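Local coordinates for protein dual specificity phosphatase 28 (Homo sapiens, PDB 5Y15) that belongs to the dual-specificity protein tyrosine phosphatases and hydrolyses a synthetic aryl phosphate in vitro, but has almost no detectable activity on phosphotyrosine, at residues S34-P39 with S156-A161; G50-A55 with R74-P79. The protein carries 2 engineered substitutions. One frame throughout, in Å; residues are numbered along the deposited sequence.

How the contacts relate
Contact 1 is a surface contact, and contact 2 is partly buried. Their centres lie about 14 Å apart, and contact 2 is nested in the chain loop that contact 1 closes. Contact 1 joins the proline-rich lead-in to strand 40-44 with the turn after helix 147-157. Contact 2 joins the loops that follow strands 47-50 and 66-71. Contact 2 has no hydrogen bond between its segments and is close-packed only where Ala-55 meets Pro-79, whereas contact 1 rests mainly on a guanidinium bound to a backbone carbonyl. The two meet where 34-39 runs along 50-55: Pro-35 packs on Ser-51, and Pro-39 O probably accepts a hydrogen bond from Ser-51 N, with 3.3 Å between them.

Contact 1. Residues S34-P39 with S156-A161; sequences SPVPPP and SARPVA
Arg-158 reaches Val-36 with the far end of its side chain. CB lies at the root, just after helix 147-157. CG stands anti to the backbone N (chi1 -180°), and with a bend at chi2 this carries the guanidinium across to Val-36 O. CG lies 3.8 Å from Val-160 CG2. CD carries the chain on to 34-39. NE turns to the loop of the active site and donates a hydrogen bond to Gly-127 O. The two terminal nitrogens then close on one atom, Val-36 O. NH2 donates at 2.8 Å to Val-36 O, with an N-H...O angle of 149°. NH1 donates to the same Val-36 O at 3.0 Å, with a more bent angle of 138°. The oxygen lies near the guanidinium plane, at its edge, and both nitrogens come to it from the same face of the carbonyl. NH2 has a second acceptor in Asn-126 O.

The valines add a small apolar contact beside this grip. Val-36 CG1 meets Val-160 CG1 at 3.8 Å, and the two side chains run past each other. Val-160 sits in a type I beta turn, closed by Ala-161 N bonding to Arg-158 O.

Ser-124, engineered, at the position inferred to form the phosphocysteine intermediate, has its side chain about 8 Å from that of Arg-158. Backbone carbonyls of 34-39 and of the loop with Asn-126 and Gly-127 take bonds from NE, NH1 and NH2 of the buried Arg-158, so one side chain ties the N-terminal segment to the catalytic loop.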
loop_
_atom_site.group_PDB
_atom_site.type_symbol
_atom_site.label_atom_id
_atom_site.label_comp_id
_atom_site.label_asym_id
_atom_site.label_seq_id
_atom_site.Cartn_x
_atom_site.Cartn_y
_atom_site.Cartn_z
ATOM N N SER A 34 5.607 -2.089 27.283
ATOM C CA SER A 34 5.718 -3.242 26.398
ATOM C C SER A 34 4.331 -3.640 25.897
ATOM O O SER A 34 3.409 -3.802 26.708
ATOM C CB SER A 34 6.371 -4.419 27.113
ATOM O OG SER A 34 6.038 -5.649 26.485
ATOM N N PRO A 35 4.147 -3.799 24.584
ATOM C CA PRO A 35 2.802 -4.044 24.044
ATOM C C PRO A 35 2.149 -5.294 24.626
ATOM O O PRO A 35 2.813 -6.228 25.087
ATOM C CB PRO A 35 3.054 -4.191 22.534
ATOM C CG PRO A 35 4.302 -3.352 22.297
ATOM C CD PRO A 35 5.148 -3.616 23.515
ATOM N N VAL A 36 0.822 -5.286 24.611
ATOM C CA VAL A 36 0.053 -6.423 25.136
ATOM C C VAL A 36 0.220 -7.617 24.199
ATOM O O VAL A 36 0.015 -7.478 22.977
ATOM C CB VAL A 36 -1.427 -6.040 25.294
ATOM C CG1 VAL A 36 -2.303 -7.279 25.477
ATOM C CG2 VAL A 36 -1.609 -5.076 26.468
ATOM N N PRO A 37 0.611 -8.803 24.706
ATOM C CA PRO A 37 0.728 -10.019 23.889
ATOM C C PRO A 37 -0.657 -10.486 23.449
ATOM O O PRO A 37 -1.640 -9.981 23.991
ATOM C CB PRO A 37 1.382 -11.030 24.847
ATOM C CG PRO A 37 1.976 -10.198 25.952
ATOM C CD PRO A 37 1.045 -9.034 26.094
ATOM N N PRO A 38 -0.748 -11.419 22.486
ATOM C CA PRO A 38 0.307 -12.051 21.685
ATOM C C PRO A 38 0.857 -11.104 20.633
ATOM O O PRO A 38 0.255 -10.048 20.414
ATOM C CB PRO A 38 -0.418 -13.238 21.025
ATOM C CG PRO A 38 -1.650 -13.447 21.844
ATOM C CD PRO A 38 -2.050 -12.069 22.260
ATOM N N PRO A 39 1.979 -11.473 19.989
ATOM C CA PRO A 39 2.494 -10.649 18.886
ATOM C C PRO A 39 1.430 -10.361 17.834
ATOM O O PRO A 39 1.152 -9.186 17.561
ATOM C CB PRO A 39 3.643 -11.494 18.314
ATOM C CG PRO A 39 3.407 -12.890 18.832
ATOM C CD PRO A 39 2.802 -12.680 20.191
ATOM N N SER A 156 -13.138 -9.526 19.206
ATOM C CA SER A 156 -13.061 -10.923 19.614
ATOM C C SER A 156 -11.678 -11.489 19.338
ATOM O O SER A 156 -11.170 -12.311 20.113
ATOM C CB SER A 156 -14.124 -11.767 18.886
ATOM O OG SER A 156 -15.448 -11.509 19.349
ATOM N N ALA A 157 -11.038 -11.039 18.265
ATOM C CA ALA A 157 -9.696 -11.530 17.996
ATOM C C ALA A 157 -8.664 -10.854 18.887
ATOM O O ALA A 157 -7.684 -11.494 19.274
ATOM C CB ALA A 157 -9.346 -11.326 16.520
ATOM N N ARG A 158 -8.885 -9.589 19.243
ATOM C CA ARG A 158 -7.954 -8.799 20.053
ATOM C C ARG A 158 -8.758 -8.086 21.134
ATOM O O ARG A 158 -9.376 -7.040 20.861
ATOM C CB ARG A 158 -7.189 -7.805 19.190
ATOM C CG ARG A 158 -6.193 -6.943 19.931
ATOM C CD ARG A 158 -4.810 -7.599 19.938
ATOM N NE ARG A 158 -3.765 -6.659 20.356
ATOM C CZ ARG A 158 -2.643 -6.997 20.988
ATOM N NH1 ARG A 158 -2.390 -8.262 21.307
ATOM N NH2 ARG A 158 -1.770 -6.057 21.300
ATOM N N PRO A 159 -8.829 -8.645 22.347
ATOM C CA PRO A 159 -9.697 -8.045 23.378
ATOM C C PRO A 159 -9.353 -6.616 23.724
ATOM O O PRO A 159 -10.253 -5.847 24.085
ATOM C CB PRO A 159 -9.515 -8.983 24.579
ATOM C CG PRO A 159 -9.160 -10.295 23.936
ATOM C CD PRO A 159 -8.324 -9.970 22.742
ATOM N N VAL A 160 -8.078 -6.230 23.661
ATOM C CA VAL A 160 -7.728 -4.858 23.987
ATOM C C VAL A 160 -8.149 -3.871 22.907
ATOM O O VAL A 160 -8.111 -2.655 23.151
ATOM C CB VAL A 160 -6.219 -4.742 24.282
ATOM C CG1 VAL A 160 -5.808 -5.831 25.268
ATOM C CG2 VAL A 160 -5.400 -4.813 23.001
ATOM N N ALA A 161 -8.530 -4.361 21.722
ATOM C CA ALA A 161 -8.847 -3.486 20.596
ATOM C C ALA A 161 -9.755 -2.347 21.013
ATOM O O ALA A 161 -10.784 -2.557 21.660
ATOM C CB ALA A 161 -9.488 -4.269 19.460
#

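Contact 2. Residues G50-A55 with R74-P79; sequences GSARAA and RQQPGP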
loop_
_atom_site.group_PDB
_atom_site.type_symbol
_atom_site.label_atom_id
_atom_site.label_comp_id
_atom_site.label_asym_id
_atom_site.label_seq_id
_atom_site.Cartn_x
_atom_site.Cartn_y
_atom_site.Cartn_z
ATOM N N GLY A 50 -1.666 -6.853 14.655
ATOM C CA GLY A 50 -0.501 -7.023 15.507
ATOM C C GLY A 50 -0.011 -5.751 16.170
ATOM O O GLY A 50 -0.350 -4.633 15.777
ATOM N N SER A 51 0.829 -5.942 17.176
ATOM C CA SER A 51 1.446 -4.826 17.881
ATOM C C SER A 51 2.858 -4.658 17.360
ATOM O O SER A 51 3.261 -5.326 16.406
ATOM C CB SER A 51 1.491 -5.057 19.391
ATOM O OG SER A 51 2.214 -6.243 19.664
ATOM N N ALA A 52 3.606 -3.734 17.984
ATOM C CA ALA A 52 4.992 -3.460 17.621
ATOM C C ALA A 52 5.754 -4.758 17.402
ATOM O O ALA A 52 6.615 -4.844 16.522
ATOM C CB ALA A 52 5.703 -2.602 18.685
ATOM N N ARG A 53 5.455 -5.772 18.211
ATOM C CA ARG A 53 6.200 -7.015 18.105
ATOM C C ARG A 53 5.884 -7.783 16.828
ATOM O O ARG A 53 6.696 -8.619 16.414
ATOM C CB ARG A 53 5.898 -7.863 19.341
ATOM C CG ARG A 53 5.975 -7.005 20.623
ATOM C CD ARG A 53 7.427 -6.680 20.966
ATOM N NE ARG A 53 7.612 -5.840 22.156
ATOM C CZ ARG A 53 8.160 -6.242 23.306
ATOM N NH1 ARG A 53 8.582 -7.490 23.451
ATOM N NH2 ARG A 53 8.300 -5.388 24.319
ATOM N N ALA A 54 4.765 -7.463 16.158
ATOM C CA ALA A 54 4.315 -8.242 15.003
ATOM C C ALA A 54 5.305 -8.191 13.846
ATOM O O ALA A 54 5.642 -9.226 13.261
ATOM C CB ALA A 54 2.946 -7.751 14.535
ATOM N N ALA A 55 5.788 -6.993 13.494
ATOM C CA ALA A 55 6.667 -6.892 12.336
ATOM C C ALA A 55 7.995 -7.596 12.569
ATOM O O ALA A 55 8.679 -7.935 11.596
ATOM C CB ALA A 55 6.894 -5.428 11.968
ATOM N N ARG A 74 3.345 6.716 12.097
ATOM C CA ARG A 74 4.309 7.601 11.472
ATOM C C ARG A 74 5.728 7.197 11.788
ATOM O O ARG A 74 6.611 7.416 10.955
ATOM C CB ARG A 74 4.085 9.038 11.940
ATOM C CG ARG A 74 2.744 9.595 11.535
ATOM C CD ARG A 74 2.660 11.041 11.947
ATOM N NE ARG A 74 1.374 11.651 11.633
ATOM C CZ ARG A 74 1.179 12.450 10.593
ATOM N NH1 ARG A 74 2.187 12.704 9.766
ATOM N NH2 ARG A 74 -0.015 12.985 10.369
ATOM N N GLN A 75 5.948 6.490 12.902
ATOM C CA GLN A 75 7.301 6.284 13.390
ATOM C C GLN A 75 7.610 4.844 13.725
ATOM O O GLN A 75 8.736 4.580 14.148
ATOM C CB GLN A 75 7.543 7.082 14.689
ATOM C CG GLN A 75 7.250 8.567 14.664
ATOM C CD GLN A 75 7.998 9.299 13.588
ATOM O OE1 GLN A 75 9.018 8.818 13.085
ATOM N NE2 GLN A 75 7.509 10.486 13.234
ATOM N N GLN A 76 6.688 3.863 13.411
ATOM C CA GLN A 76 7.094 2.521 13.791
ATOM C C GLN A 76 7.827 1.876 12.628
ATOM O O GLN A 76 7.539 2.180 11.467
ATOM C CB GLN A 76 5.892 1.646 14.192
ATOM C CG GLN A 76 5.123 2.138 15.422
ATOM C CD GLN A 76 5.910 1.971 16.719
ATOM O OE1 GLN A 76 6.502 0.916 16.975
ATOM N NE2 GLN A 76 5.925 3.021 17.542
ATOM N N PRO A 77 8.846 1.080 12.923
ATOM C CA PRO A 77 9.655 0.497 11.854
ATOM C C PRO A 77 8.877 -0.573 11.097
ATOM O O PRO A 77 8.148 -1.376 11.683
ATOM C CB PRO A 77 10.856 -0.090 12.608
ATOM C CG PRO A 77 10.308 -0.367 13.982
ATOM C CD PRO A 77 9.410 0.800 14.255
ATOM N N GLY A 78 9.098 -0.611 9.787
ATOM C CA GLY A 78 8.446 -1.546 8.909
ATOM C C GLY A 78 8.830 -2.975 9.204
ATOM O O GLY A 78 9.721 -3.250 10.015
ATOM N N PRO A 79 8.156 -3.921 8.561
ATOM C CA PRO A 79 8.470 -5.323 8.834
ATOM C C PRO A 79 9.912 -5.603 8.477
ATOM O O PRO A 79 10.333 -5.475 7.322
ATOM C CB PRO A 79 7.486 -6.087 7.937
ATOM C CG PRO A 79 7.278 -5.162 6.778
ATOM C CD PRO A 79 7.228 -3.784 7.422
#
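Ala-55 packs its methyl group against the backbone of Pro-79. This is the tight part of the contact. Ala-55 CB lies 3.5 Å from Pro-79 CA, and its bond from the backbone points toward 74-79. The same methyl group is 3.9 Å from Pro-79 N and 4.1 Å from Pro-79 CB, so it lies by the N, CA and CB side of the proline ring, away from CG and CD. Gly-78 O is also near, 4.1 Å from Ala-55 CB. The backbones come close here, with the CA atoms of Ala-55 and Pro-79 4.2 Å apart. Both residues are buried.

Near Gln-76 the loops diverge. The CA atoms of Ala-52 and Gln-76 are 7.4 Å apart, and both residues are partly exposed. What bridges them is a single side-chain touch: Gln-76 OE1 lies 4.0 Å from Ala-52 CB, a loose approach of an amide oxygen to a methyl group. The glutamine chain leaves with CG anti to the carbonyl carbon (chi1 -63°), and the bend at chi2 leaves the amide beside Ala-52, with OE1 rather than NE2 on that side. Its backbone is bonded: Gln-76 O accepts from Asn-71 ND2 and Arg-88 NH2. The side chain of Gln-76 also touches Lys-125 and lies about 6 Å from that of the engineered Ser-124.

Tyr-123 of strand 119-123 joins the two sides: its side chain touches both Ala-55 and Pro-79, and its hydroxyl is hydrogen-bonded to Pro-77 O. The contact thus sits at the end of the central sheet, where one loop leads from strand 47-50 to helix 58-63 and the other from strand 66-71 to strand 85-88.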